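Local coordinates for protein interpain A (Prevotella intermedia, PDB 3BB7) that is the proenzyme of a probable cysteine protease of the streptopain (C10) family, its N-terminal prosegment packed against a papain-like catalytic domain, at residues Pro49-Trp53 with Gly266-Val270; Ile113-Val117 with Gly203-Met208; Trp53-Ile58 with Tyr294-Leu299. The protein carries 1 engineered substitution. All coordinates share one frame. Residue numbers count along the deposited sequence, not the author numbering.

Contact 1 (Pro49-Trp53 with Gly266-Val270); sequences PSFKW and GHAFV
Pro49 opens helix 49-68, whose first turn, closed by Trp53 N to Pro49 O at 3.0 Å, crosses residues 267-270, the start of strand 267-274, almost at right angles: the segment axes approach to 7.3 Å with a signed angle of -100°. Ser50, in the m rotamer, has its CA 4.6 Å from the CA of His267; its OG accepts a hydrogen bond from Ala268 N at 3.0 Å. Here a prosegment helix meets a papain-like active site, where His267 is the predicted proton acceptor. Trp53, chi1 t, lays its five-membered ring flat on the His267 imidazole (chi1 37°, p), centroids 3.5 Å apart and planes at 9°, with Trp53 CD1 3.3 Å from His267 NE2. This stack, with a hydrogen bond from NE2 to Glu310, is consistent with a latent zymogen: the imidazole is turned away from Ala116, the engineered nucleophile position. Trp53 NE1 is hydrogen-bonded to Phe307 O, while Trp53 CZ3 meets the edge of the Phe269 ring at CE2, 3.9 Å away.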
# COMPACT_ATOMS: atom_id res chain seq x y z
N PRO A 49 4.64 7.77 4.49
CA PRO A 49 5.09 6.86 5.56
C PRO A 49 5.42 5.43 5.07
O PRO A 49 6.29 4.75 5.66
CB PRO A 49 3.90 6.85 6.53
CG PRO A 49 3.22 8.17 6.23
CD PRO A 49 3.26 8.23 4.74
N SER A 50 4.75 4.95 4.03
CA SER A 50 4.97 3.56 3.62
C SER A 50 6.30 3.44 2.86
O SER A 50 7.04 2.44 3.02
CB SER A 50 3.77 3.06 2.84
OG SER A 50 2.60 3.12 3.67
N PHE A 51 6.64 4.47 2.08
CA PHE A 51 7.96 4.53 1.44
C PHE A 51 9.06 4.63 2.50
O PHE A 51 10.11 3.97 2.40
CB PHE A 51 8.00 5.72 0.47
CG PHE A 51 9.33 5.95 -0.19
CD1 PHE A 51 10.06 7.13 0.05
CD2 PHE A 51 9.81 5.04 -1.12
CE1 PHE A 51 11.30 7.35 -0.60
CE2 PHE A 51 11.01 5.26 -1.80
CZ PHE A 51 11.76 6.42 -1.53
N LYS A 52 8.79 5.40 3.56
CA LYS A 52 9.73 5.48 4.67
C LYS A 52 9.99 4.10 5.29
O LYS A 52 11.15 3.77 5.59
CB LYS A 52 9.23 6.48 5.72
CG LYS A 52 9.46 7.90 5.28
CD LYS A 52 9.03 8.89 6.38
CE LYS A 52 9.70 10.25 6.19
NZ LYS A 52 9.71 10.65 4.74
N TRP A 53 8.93 3.30 5.47
CA TRP A 53 9.08 1.94 5.97
C TRP A 53 9.99 1.13 5.04
O TRP A 53 10.93 0.46 5.50
CB TRP A 53 7.72 1.22 6.11
CG TRP A 53 7.94 -0.25 6.31
CD1 TRP A 53 8.29 -0.89 7.48
CD2 TRP A 53 7.91 -1.26 5.29
NE1 TRP A 53 8.42 -2.25 7.25
CE2 TRP A 53 8.22 -2.49 5.92
CE3 TRP A 53 7.64 -1.23 3.92
CZ2 TRP A 53 8.31 -3.70 5.19
CZ3 TRP A 53 7.71 -2.43 3.19
CH2 TRP A 53 8.04 -3.65 3.84
N GLY A 266 1.47 2.48 11.19
CA GLY A 266 1.71 1.45 10.18
C GLY A 266 2.00 1.93 8.79
O GLY A 266 2.27 3.12 8.53
N HIS A 267 2.01 0.97 7.87
CA HIS A 267 2.29 1.24 6.49
C HIS A 267 1.41 0.30 5.69
O HIS A 267 1.13 -0.84 6.10
CB HIS A 267 3.77 0.97 6.16
CG HIS A 267 4.34 -0.20 6.89
ND1 HIS A 267 4.55 -1.44 6.30
CD2 HIS A 267 4.77 -0.32 8.17
CE1 HIS A 267 5.04 -2.27 7.21
NE2 HIS A 267 5.19 -1.61 8.34
N ALA A 268 0.96 0.75 4.54
CA ALA A 268 0.23 -0.12 3.63
C ALA A 268 0.22 0.50 2.27
O ALA A 268 0.33 1.72 2.12
CB ALA A 268 -1.23 -0.39 4.14
N PHE A 269 0.11 -0.34 1.26
CA PHE A 269 0.23 0.10 -0.10
C PHE A 269 -0.37 -0.99 -0.97
O PHE A 269 -0.80 -2.04 -0.45
CB PHE A 269 1.70 0.41 -0.47
CG PHE A 269 2.69 -0.69 -0.13
CD1 PHE A 269 2.99 -1.72 -1.04
CD2 PHE A 269 3.37 -0.67 1.09
CE1 PHE A 269 3.95 -2.70 -0.72
CE2 PHE A 269 4.34 -1.65 1.39
CZ PHE A 269 4.59 -2.66 0.50
N VAL A 270 -0.39 -0.74 -2.27
CA VAL A 270 -0.90 -1.72 -3.22
C VAL A 270 0.24 -2.22 -4.11
O VAL A 270 1.01 -1.39 -4.65
CB VAL A 270 -2.06 -1.17 -4.10
CG1 VAL A 270 -2.60 -2.25 -5.04
CG2 VAL A 270 -3.14 -0.61 -3.19

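Contact 2 (Ile113-Val117 with Gly203-Met208); sequences ITGAV and GSGAYM. Engineered in segment 113-117: Ala116 (natural residue Cys).
This water-bridged contact between a loop and the first turn of helix 116-128 lies at the active site of the papain-like fold, where a central helix starts at the nucleophile. That position, Ala116, is an engineered replacement of the natural cysteine predicted to be the nucleophile. Segments 113-117 and 203-208 run in nearly the same direction, 20° apart end to end, with the CA atoms of Gly115 and Ser204 4.4 Å apart and those of Val117 and Ala206 6.4 Å. Ser204, chi1 m, donates from OG to Ile113 O at 2.8 Å; the same OG is also hydrogen-bonded to Gly198 N. Ile113 (p, t) brings CD1 to 3.8 Å from Gly203 CA. Gly115, the N-cap (phi/psi 96/138), brings its CA to 3.3 Å from Ser204 O in a CA-H...O contact; a CB here would crowd Ser204 O and the carbonyl oxygen of Thr114. Helix amides reach Ser204 O through water: water 1 lies 3.0 Å from Ala116 N and 2.9 Å from Ser204 O, water 2 2.9 Å from both Val117 N and Ser204 O. Val117 (chi1 t) packs CB on Ala206 CB at 4.1 Å, and its CG2 meets Met208 CE (m, m, t) at 3.8 Å.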
# COMPACT_ATOMS: atom_id res chain seq x y z
N ILE A 113 -7.22 11.51 9.40
CA ILE A 113 -6.82 11.04 8.08
C ILE A 113 -7.25 9.61 7.82
O ILE A 113 -7.65 8.89 8.74
CB ILE A 113 -5.30 11.31 7.83
CG1 ILE A 113 -4.38 10.37 8.65
CG2 ILE A 113 -5.00 12.79 8.10
CD1 ILE A 113 -2.87 10.52 8.37
N THR A 114 -7.27 9.19 6.54
CA THR A 114 -8.00 7.96 6.26
C THR A 114 -7.34 6.68 6.78
O THR A 114 -8.03 5.67 7.02
CB THR A 114 -8.21 7.77 4.76
OG1 THR A 114 -6.92 7.73 4.13
CG2 THR A 114 -9.08 8.88 4.20
N GLY A 115 -6.02 6.70 6.88
CA GLY A 115 -5.24 5.49 7.24
C GLY A 115 -4.74 4.81 5.97
O GLY A 115 -5.48 4.68 4.97
N ALA A 116 -3.50 4.35 5.99
CA ALA A 116 -2.90 3.72 4.80
C ALA A 116 -3.66 2.48 4.38
O ALA A 116 -3.76 2.18 3.18
CB ALA A 116 -1.45 3.35 5.07
N VAL A 117 -4.19 1.73 5.35
CA VAL A 117 -4.94 0.51 5.01
C VAL A 117 -6.20 0.88 4.25
O VAL A 117 -6.55 0.21 3.28
CB VAL A 117 -5.27 -0.33 6.29
CG1 VAL A 117 -6.24 -1.46 5.99
CG2 VAL A 117 -3.95 -0.89 6.85
N GLY A 203 -1.59 9.83 12.56
CA GLY A 203 -1.95 8.77 11.64
C GLY A 203 -3.09 7.92 12.14
O GLY A 203 -3.48 7.96 13.33
N SER A 204 -3.63 7.12 11.22
CA SER A 204 -4.76 6.23 11.50
C SER A 204 -4.32 4.81 11.19
O SER A 204 -3.84 4.52 10.09
CB SER A 204 -5.96 6.65 10.64
OG SER A 204 -6.34 7.97 10.98
N GLY A 205 -4.46 3.92 12.17
CA GLY A 205 -3.86 2.57 12.06
C GLY A 205 -4.88 1.44 12.08
O GLY A 205 -5.86 1.51 12.79
N ALA A 206 -4.61 0.40 11.30
CA ALA A 206 -5.46 -0.79 11.27
C ALA A 206 -4.62 -2.04 11.07
O ALA A 206 -3.54 -1.98 10.45
CB ALA A 206 -6.50 -0.68 10.14
N TYR A 207 -5.16 -3.17 11.55
CA TYR A 207 -4.52 -4.47 11.37
C TYR A 207 -5.06 -5.16 10.14
O TYR A 207 -6.26 -5.12 9.87
CB TYR A 207 -4.77 -5.36 12.59
CG TYR A 207 -4.20 -4.77 13.86
CD1 TYR A 207 -5.04 -4.21 14.82
CD2 TYR A 207 -2.83 -4.75 14.08
CE1 TYR A 207 -4.49 -3.64 16.01
CE2 TYR A 207 -2.28 -4.18 15.24
CZ TYR A 207 -3.12 -3.64 16.19
OH TYR A 207 -2.58 -3.09 17.34
N MET A 208 -4.19 -5.84 9.41
CA MET A 208 -4.61 -6.51 8.18
C MET A 208 -5.60 -7.63 8.43
O MET A 208 -6.45 -7.88 7.59
CB MET A 208 -3.41 -7.03 7.38
CG MET A 208 -2.63 -5.92 6.77
SD MET A 208 -3.60 -5.04 5.51
CE MET A 208 -2.37 -3.84 5.04
O HOH W 1 -1.57 4.53 8.25
O HOH W 2 -4.19 2.28 8.22

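Contact 3 (Trp53-Ile58 with Tyr294-Leu299); sequences WWLKAI and YKIDLL
Trp54 presents the face of its six-membered ring to the edge of Tyr294, a T-shaped (edge-to-face) pair with centroids 4.8 Å apart, planes at 70° and Trp54 CH2 3.6 Å from Tyr294 CD1. The setting shows how a prosegment helix can be built into a catalytic domain: helix 49-68 lies against the end of strand 292-294, which pairs antiparallel with prosegment strand 35-39, so both parts share one sheet. Residues 53-58 are regular alpha helix, with Ala57 N to Trp53 O at 2.8 Å and Ile58 N to Trp54 O at 2.9 Å. Trp54 and Ala57 point at residues 294-299, and Trp53 and Ile58 flank them. Opposite, the chain leaves the extended Tyr294 and folds into a type I beta turn, Ile296 to Leu299, with Leu299 N to Ile296 O at 2.9 Å; Arg229 hydrogen-bonds to the carbonyl oxygens of Ile296 and Asp297. The CA atoms of Trp54 and Ile296 lie 8.7 Å apart, those of Ala57 and Leu299 6.9 Å. Trp54 (chi1 t, chi2 81°) also donates from NE1 to Lys295 O at 2.9 Å and 171°, a nearly straight bond with the acceptor close to the ring plane. Leu299 (m, t) packs among the four helix residues: its CD1 lies 3.9 Å from Trp53 CH2 and 4.0 Å from Trp54 CD1, while its CD2 is 4.0 Å from Ala57 CB. Leu36 touches Trp54, Ile58 and Leu298 from strand 35-39. Ile58, in the m, m rotamer, sends its CD1 to 3.7 Å from Leu298 CD1 and 4.0 Å from Leu299 CD2.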
# COMPACT_ATOMS: atom_id res chain seq x y z
N TRP A 53 8.93 3.30 5.47
CA TRP A 53 9.08 1.94 5.97
C TRP A 53 9.99 1.13 5.04
O TRP A 53 10.93 0.46 5.50
CB TRP A 53 7.72 1.22 6.11
CG TRP A 53 7.94 -0.25 6.31
CD1 TRP A 53 8.29 -0.89 7.48
CD2 TRP A 53 7.91 -1.26 5.29
NE1 TRP A 53 8.42 -2.25 7.25
CE2 TRP A 53 8.22 -2.49 5.92
CE3 TRP A 53 7.64 -1.23 3.92
CZ2 TRP A 53 8.31 -3.70 5.19
CZ3 TRP A 53 7.71 -2.43 3.19
CH2 TRP A 53 8.04 -3.65 3.84
N TRP A 54 9.72 1.21 3.74
CA TRP A 54 10.46 0.42 2.77
C TRP A 54 11.97 0.76 2.85
O TRP A 54 12.81 -0.14 2.84
CB TRP A 54 9.92 0.67 1.36
CG TRP A 54 10.65 -0.14 0.33
CD1 TRP A 54 10.44 -1.46 0.00
CD2 TRP A 54 11.70 0.33 -0.53
NE1 TRP A 54 11.33 -1.85 -0.98
CE2 TRP A 54 12.09 -0.76 -1.35
CE3 TRP A 54 12.34 1.57 -0.68
CZ2 TRP A 54 13.14 -0.67 -2.26
CZ3 TRP A 54 13.36 1.67 -1.61
CH2 TRP A 54 13.75 0.56 -2.39
N LEU A 55 12.31 2.04 2.95
CA LEU A 55 13.71 2.42 3.08
C LEU A 55 14.34 1.84 4.35
O LEU A 55 15.50 1.39 4.33
CB LEU A 55 13.86 3.94 3.07
CG LEU A 55 13.57 4.65 1.74
CD1 LEU A 55 13.59 6.18 1.96
CD2 LEU A 55 14.55 4.26 0.64
N LYS A 56 13.61 1.88 5.45
CA LYS A 56 14.12 1.32 6.73
C LYS A 56 14.33 -0.21 6.62
O LYS A 56 15.36 -0.74 7.08
CB LYS A 56 13.17 1.67 7.88
CG LYS A 56 13.19 3.17 8.24
CD LYS A 56 12.44 3.45 9.53
CE LYS A 56 12.91 4.77 10.15
NZ LYS A 56 12.48 4.94 11.58
N ALA A 57 13.38 -0.89 5.99
CA ALA A 57 13.47 -2.34 5.75
C ALA A 57 14.65 -2.69 4.82
O ALA A 57 15.39 -3.65 5.09
CB ALA A 57 12.15 -2.82 5.15
N ILE A 58 14.86 -1.89 3.78
CA ILE A 58 16.03 -2.08 2.89
C ILE A 58 17.33 -1.93 3.67
O ILE A 58 18.22 -2.79 3.60
CB ILE A 58 15.94 -1.06 1.72
CG1 ILE A 58 14.84 -1.46 0.72
CG2 ILE A 58 17.29 -0.85 1.03
CD1 ILE A 58 15.15 -2.68 -0.17
N TYR A 294 9.75 -1.49 -7.11
CA TYR A 294 10.61 -1.66 -5.93
C TYR A 294 10.86 -3.12 -5.61
O TYR A 294 10.00 -3.96 -5.83
CB TYR A 294 9.93 -0.98 -4.72
CG TYR A 294 9.88 0.53 -4.90
CD1 TYR A 294 10.96 1.32 -4.50
CD2 TYR A 294 8.77 1.17 -5.48
CE1 TYR A 294 10.97 2.69 -4.69
CE2 TYR A 294 8.77 2.59 -5.66
CZ TYR A 294 9.88 3.33 -5.24
OH TYR A 294 9.95 4.69 -5.43
N LYS A 295 12.03 -3.41 -5.07
CA LYS A 295 12.30 -4.78 -4.62
C LYS A 295 11.61 -5.11 -3.31
O LYS A 295 11.68 -4.37 -2.32
CB LYS A 295 13.81 -4.96 -4.46
CG LYS A 295 14.53 -5.08 -5.82
CD LYS A 295 15.93 -5.56 -5.67
CE LYS A 295 16.48 -6.04 -7.01
NZ LYS A 295 16.19 -7.47 -7.29
N ILE A 296 10.94 -6.25 -3.30
CA ILE A 296 10.47 -6.85 -2.04
C ILE A 296 11.00 -8.28 -1.84
O ILE A 296 10.96 -8.80 -0.72
CB ILE A 296 8.94 -6.84 -1.84
CG1 ILE A 296 8.26 -7.73 -2.89
CG2 ILE A 296 8.40 -5.38 -1.83
CD1 ILE A 296 6.80 -8.09 -2.55
N ASP A 297 11.50 -8.91 -2.90
CA ASP A 297 11.99 -10.29 -2.73
C ASP A 297 13.03 -10.41 -1.63
O ASP A 297 13.00 -11.34 -0.81
CB ASP A 297 12.51 -10.89 -4.05
CG ASP A 297 13.52 -10.00 -4.77
OD1 ASP A 297 13.89 -8.89 -4.31
OD2 ASP A 297 13.99 -10.44 -5.85
N LEU A 298 13.92 -9.43 -1.56
CA LEU A 298 15.01 -9.45 -0.59
C LEU A 298 14.59 -9.05 0.83
O LEU A 298 15.43 -9.03 1.74
CB LEU A 298 16.17 -8.57 -1.08
CG LEU A 298 15.88 -7.24 -1.76
CD1 LEU A 298 14.99 -6.32 -0.96
CD2 LEU A 298 17.20 -6.53 -2.11
N LEU A 299 13.31 -8.73 1.04
CA LEU A 299 12.86 -8.33 2.40
C LEU A 299 12.46 -9.56 3.25
O LEU A 299 11.31 -9.67 3.67
CB LEU A 299 11.73 -7.28 2.35
CG LEU A 299 12.09 -5.99 1.60
CD1 LEU A 299 10.91 -5.07 1.59
CD2 LEU A 299 13.29 -5.32 2.21

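Followed from the N terminus, the prosegment strands lead into helix 49-68, whose first three turns, roughly, supply one half of both contact 1 and contact 3, with Trp53 common to them. Contact 2 closes a loop of 85 residues within the catalytic part, joining the start of helix 116-128 to the approach to helix 208-218; that loop falls within the larger loops of the other two. Contact 1 closes at strand 267-274, and contact 3 only at the end of strand 292-294 and in the turn that follows, so these two cross, both tying the prosegment helix to the catalytic part. Ala268 of contact 1 touches contact 2, its CB lying 3.7 Å from Met208 CE; contacts 2 and 3 do not touch.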